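Local coordinates for protein 5-carboxyvanillate decarboxylase (Sphingomonas paucimobilis, PDB 4L6D) that probably removes the carboxylate from 5-carboxyvanillate to give vanillate, as a manganese-binding decarboxylase of the amidohydrolase family, at residues M33-V36 against R37-G41; L74-A78 against P79-M83. One frame throughout, in Å; residues are numbered along the deposited sequence.

Overall arrangement
Contact 1 is a short helix, residues 33-40 with Gly41 behind them, and contact 2 is the turn that leaves strand 71-76 of the parallel barrel sheet; their centres lie about 13 Å apart. They meet directly: Tyr40 OH packs on Thr77 CG2 at 3.3 Å, Leu35 CD2 approaches Ala78 O to 3.8 Å, and Met33 and Val36 receive Met83. Both line the pocket that holds 4-hydroxy-3-methoxybenzoate, contact 1 through Leu35 and contact 2 through Thr77 and Ala78. The manganese ion bound by Glu8, His174 and Asp297 lies about 9 Å from the side chain of Leu35 and about 6 Å from that of Thr77.

Contact 1. Residues M33-V36 against R37-G41; sequences MILV and RDVYG
Leu35 and Val39 lie side by side one helical turn apart, pointing the same way, with Leu35 CD1 3.9 Å from Val39 CG2. This is the tight side of helix 33-40. Val39 CG1 sits over the centre of the Tyr40 ring, while Val36 CA comes to that ring's edge in its plane, and Ile50 and Leu53 of helix 49-54 also touch the Tyr40 side chain. Four backbone bonds of the alpha-helical i to i+4 pattern hold the helix, the last from Tyr40 N to Val36 O at 2.7 Å.

The outer side is looser and polar. Arg37 is exposed; its chain bends at chi3 (-147°) and folds back across Met33, whose CB rests 3.5 Å above the guanidinium plane, displaced toward the rim. Asp38 runs alongside Ile34, and a water donates to Asp38 OD1 at 2.9 Å and also to Ile34 O, a carbonyl that already accepts Asp38 N at 3.0 Å. Replacing Asp38 with a leucine would probably leave this water without its carboxylate acceptor, held less firmly on the carbonyl of Ile34. The chemistry thus divides the helix: charge and water occupy one flank, whereas the apolar flank presents Leu35 to the bound 4-hydroxy-3-methoxybenzoate, consistent with a hydrophobic wall for the ligand.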
loop_
_atom_site.group_PDB
_atom_site.type_symbol
_atom_site.label_atom_id
_atom_site.label_comp_id
_atom_site.label_asym_id
_atom_site.label_seq_id
_atom_site.Cartn_x
_atom_site.Cartn_y
_atom_site.Cartn_z
ATOM N N MET A 33 -14.329 -11.432 11.148
ATOM C CA MET A 33 -14.677 -12.463 12.132
ATOM C C MET A 33 -13.469 -12.984 12.908
ATOM O O MET A 33 -13.634 -13.516 14.004
ATOM C CB MET A 33 -15.464 -13.615 11.495
ATOM C CG MET A 33 -16.865 -13.199 11.037
ATOM S SD MET A 33 -17.984 -12.735 12.380
ATOM C CE MET A 33 -18.390 -14.361 13.024
ATOM N N ILE A 34 -12.263 -12.823 12.356
ATOM C CA ILE A 34 -11.060 -13.201 13.089
ATOM C C ILE A 34 -10.925 -12.326 14.341
ATOM O O ILE A 34 -10.870 -12.845 15.454
ATOM C CB ILE A 34 -9.790 -13.134 12.201
ATOM C CG1 ILE A 34 -9.884 -14.163 11.069
ATOM C CG2 ILE A 34 -8.544 -13.375 13.038
ATOM C CD1 ILE A 34 -8.739 -14.103 10.051
ATOM N N LEU A 35 -10.896 -11.009 14.154
ATOM C CA LEU A 35 -10.921 -10.062 15.270
ATOM C C LEU A 35 -12.120 -10.306 16.186
ATOM O O LEU A 35 -11.985 -10.351 17.413
ATOM C CB LEU A 35 -11.003 -8.628 14.737
ATOM C CG LEU A 35 -11.354 -7.544 15.754
ATOM C CD1 LEU A 35 -10.179 -7.311 16.676
ATOM C CD2 LEU A 35 -11.769 -6.260 15.052
ATOM N N VAL A 36 -13.304 -10.456 15.593
ATOM C CA VAL A 36 -14.522 -10.515 16.396
ATOM C C VAL A 36 -14.520 -11.744 17.313
ATOM O O VAL A 36 -14.866 -11.648 18.489
ATOM C CB VAL A 36 -15.790 -10.415 15.524
ATOM C CG1 VAL A 36 -17.036 -10.719 16.337
ATOM C CG2 VAL A 36 -15.881 -9.015 14.911
ATOM N N ARG A 37 -14.076 -12.887 16.801
ATOM C CA ARG A 37 -13.944 -14.065 17.654
ATOM C C ARG A 37 -12.834 -13.913 18.698
ATOM O O ARG A 37 -13.008 -14.347 19.847
ATOM C CB ARG A 37 -13.746 -15.327 16.819
ATOM C CG ARG A 37 -14.991 -15.728 16.045
ATOM C CD ARG A 37 -14.800 -17.094 15.410
ATOM N NE ARG A 37 -15.505 -17.221 14.136
ATOM C CZ ARG A 37 -14.921 -17.114 12.945
ATOM N NH1 ARG A 37 -13.617 -16.883 12.852
ATOM N NH2 ARG A 37 -15.644 -17.250 11.841
ATOM N N ASP A 38 -11.714 -13.290 18.320
ATOM C CA ASP A 38 -10.597 -13.132 19.250
ATOM C C ASP A 38 -10.960 -12.243 20.431
ATOM O O ASP A 38 -10.494 -12.462 21.545
ATOM C CB ASP A 38 -9.366 -12.551 18.548
ATOM C CG ASP A 38 -8.592 -13.592 17.756
ATOM O OD1 ASP A 38 -8.907 -14.797 17.863
ATOM O OD2 ASP A 38 -7.664 -13.189 17.018
ATOM N N VAL A 39 -11.793 -11.239 20.186
ATOM C CA VAL A 39 -12.118 -10.266 21.222
ATOM C C VAL A 39 -13.498 -10.489 21.855
ATOM O O VAL A 39 -13.634 -10.428 23.076
ATOM C CB VAL A 39 -12.008 -8.823 20.673
ATOM C CG1 VAL A 39 -12.567 -7.789 21.670
ATOM C CG2 VAL A 39 -10.563 -8.506 20.342
ATOM N N TYR A 40 -14.505 -10.773 21.031
ATOM C CA TYR A 40 -15.895 -10.834 21.498
ATOM C C TYR A 40 -16.462 -12.240 21.532
ATOM O O TYR A 40 -17.617 -12.432 21.918
ATOM C CB TYR A 40 -16.791 -9.956 20.617
ATOM C CG TYR A 40 -16.300 -8.539 20.474
ATOM C CD1 TYR A 40 -16.687 -7.555 21.385
ATOM C CD2 TYR A 40 -15.440 -8.182 19.441
ATOM C CE1 TYR A 40 -16.234 -6.244 21.255
ATOM C CE2 TYR A 40 -14.978 -6.878 19.304
ATOM C CZ TYR A 40 -15.379 -5.917 20.212
ATOM O OH TYR A 40 -14.906 -4.636 20.062
ATOM N N GLY A 41 -15.651 -13.220 21.140
ATOM C CA GLY A 41 -16.106 -14.600 21.064
ATOM C C GLY A 41 -16.231 -15.304 22.404
ATOM O O GLY A 41 -15.710 -14.829 23.415
HETATM O O HOH W 1 -10.339 -15.731 15.510
#

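Contact 2. Residues L74-A78 against P79-M83; sequences LSLTA and PGVQM. With VNL (4-hydroxy-3-methoxybenzoate), chain J.
Leu76 reaches over the backbone of Gly80, its CD2 resting 3.7 Å from Gly80 CA. The same methyl meets Val81 CG1 at 4.1 Å, so one branch of the leucine touches two successive residues of the turn. With CG anti to the backbone N and beside the carbonyl carbon (chi1 174°), the isobutyl group leaves the strand at an angle to the onward chain, and the loop doubles back to meet its CD2. Val81 turns its other contacts to Leu92 and Ala93 of helix 86-106.

Next to this apolar contact Thr77 to Gly80 form a type VIa beta turn, with a cis peptide bond between Ala78 and Pro79: Gly80 N donates to Thr77 O at 2.8 Å, with an N-H...O angle of 148°. A water donates to both Thr77 O and Gly80 O, giving the threonine carbonyl a second donor within this buried loop. The segment follows strand 71-76, the second strand of the TIM-barrel sheet of the amidohydrolase fold, at the strand's C-terminal end, where such barrels carry their active sites. Overlapping the type VIa turn, a type II' beta turn runs from Pro79 to Gln82, with Gly80 at a positive phi of 59°.

Thr77 and Ala78 face the ligand by different groups. Thr77 OG1 lies 3.7 Å from the methoxy carbon CV of 4-hydroxy-3-methoxybenzoate and is hydrogen-bonded to Tyr300 OH. Ala78 contributes its carbonyl, with O 3.3 Å from the same CV, while its methyl group packs on Asn144 of strand 140-144.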
loop_
_atom_site.group_PDB
_atom_site.type_symbol
_atom_site.label_atom_id
_atom_site.label_comp_id
_atom_site.label_asym_id
_atom_site.label_seq_id
_atom_site.Cartn_x
_atom_site.Cartn_y
_atom_site.Cartn_z
ATOM N N LEU A 74 -12.220 9.898 21.256
ATOM C CA LEU A 74 -12.728 8.526 21.296
ATOM C C LEU A 74 -13.527 8.187 20.045
ATOM O O LEU A 74 -14.208 9.043 19.484
ATOM C CB LEU A 74 -13.625 8.336 22.521
ATOM C CG LEU A 74 -13.012 8.664 23.883
ATOM C CD1 LEU A 74 -14.085 8.663 24.974
ATOM C CD2 LEU A 74 -11.914 7.668 24.237
ATOM N N SER A 75 -13.461 6.919 19.638
ATOM C CA SER A 75 -14.250 6.408 18.518
ATOM C C SER A 75 -14.687 4.993 18.845
ATOM O O SER A 75 -13.898 4.210 19.386
ATOM C CB SER A 75 -13.413 6.417 17.227
ATOM O OG SER A 75 -12.084 5.952 17.462
ATOM N N LEU A 76 -15.923 4.644 18.505
ATOM C CA LEU A 76 -16.338 3.256 18.639
ATOM C C LEU A 76 -15.430 2.370 17.783
ATOM O O LEU A 76 -15.250 2.604 16.591
ATOM C CB LEU A 76 -17.802 3.086 18.234
ATOM C CG LEU A 76 -18.267 1.625 18.217
ATOM C CD1 LEU A 76 -18.295 1.054 19.629
ATOM C CD2 LEU A 76 -19.654 1.493 17.568
ATOM N N THR A 77 -14.868 1.348 18.419
ATOM C CA THR A 77 -13.820 0.531 17.821
ATOM C C THR A 77 -14.336 -0.229 16.606
ATOM O O THR A 77 -15.513 -0.585 16.543
ATOM C CB THR A 77 -13.252 -0.444 18.877
ATOM O OG1 THR A 77 -12.091 -1.092 18.353
ATOM C CG2 THR A 77 -14.291 -1.481 19.301
ATOM N N ALA A 78 -13.459 -0.447 15.628
ATOM C CA ALA A 78 -13.810 -1.270 14.482
ATOM C C ALA A 78 -14.237 -2.654 14.985
ATOM O O ALA A 78 -13.695 -3.158 15.972
ATOM C CB ALA A 78 -12.610 -1.390 13.547
ATOM N N PRO A 79 -15.209 -3.287 14.310
ATOM C CA PRO A 79 -15.883 -2.884 13.070
ATOM C C PRO A 79 -17.115 -2.002 13.265
ATOM O O PRO A 79 -17.972 -1.946 12.380
ATOM C CB PRO A 79 -16.305 -4.232 12.482
ATOM C CG PRO A 79 -16.655 -5.040 13.701
ATOM C CD PRO A 79 -15.645 -4.625 14.756
ATOM N N GLY A 80 -17.190 -1.297 14.387
ATOM C CA GLY A 80 -18.319 -0.419 14.644
ATOM C C GLY A 80 -19.626 -1.182 14.625
ATOM O O GLY A 80 -19.725 -2.253 15.236
ATOM N N VAL A 81 -20.620 -0.632 13.928
ATOM C CA VAL A 81 -21.923 -1.274 13.792
ATOM C C VAL A 81 -22.141 -1.821 12.391
ATOM O O VAL A 81 -23.253 -2.212 12.032
ATOM C CB VAL A 81 -23.094 -0.303 14.130
ATOM C CG1 VAL A 81 -22.963 0.218 15.562
ATOM C CG2 VAL A 81 -23.160 0.850 13.127
ATOM N N GLN A 82 -21.067 -1.867 11.614
ATOM C CA GLN A 82 -21.171 -2.170 10.191
ATOM C C GLN A 82 -21.389 -3.632 9.836
ATOM O O GLN A 82 -21.763 -3.933 8.706
ATOM C CB GLN A 82 -19.954 -1.622 9.452
ATOM C CG GLN A 82 -19.925 -0.105 9.411
ATOM C CD GLN A 82 -18.527 0.409 9.196
ATOM O OE1 GLN A 82 -17.884 0.908 10.126
ATOM N NE2 GLN A 82 -18.039 0.285 7.963
ATOM N N MET A 83 -21.167 -4.543 10.783
ATOM C CA MET A 83 -21.391 -5.961 10.489
ATOM C C MET A 83 -22.842 -6.413 10.651
ATOM O O MET A 83 -23.207 -7.493 10.195
ATOM C CB MET A 83 -20.496 -6.859 11.341
ATOM C CG MET A 83 -19.019 -6.594 11.146
ATOM S SD MET A 83 -17.989 -7.850 11.906
ATOM C CE MET A 83 -18.179 -9.191 10.729
HETATM C C1 VNL J . -6.133 -3.671 16.330
HETATM C CO1 VNL J . -5.295 -2.549 16.261
HETATM C CO2 VNL J . -7.529 -3.550 16.183
HETATM C CM1 VNL J . -5.841 -1.270 16.050
HETATM C CM2 VNL J . -8.089 -2.294 15.960
HETATM O OM VNL J . -9.434 -2.077 15.805
HETATM C CZ VNL J . -7.219 -1.115 15.898
HETATM C CC VNL J . -5.530 -5.025 16.596
HETATM C CV VNL J . -10.355 -3.183 15.841
HETATM O O1 VNL J . -4.348 -5.128 17.023
HETATM O O2 VNL J . -6.254 -6.039 16.448
HETATM O O3 VNL J . -7.849 0.092 16.015
HETATM O O HOH W 2 -17.757 -2.002 17.579
#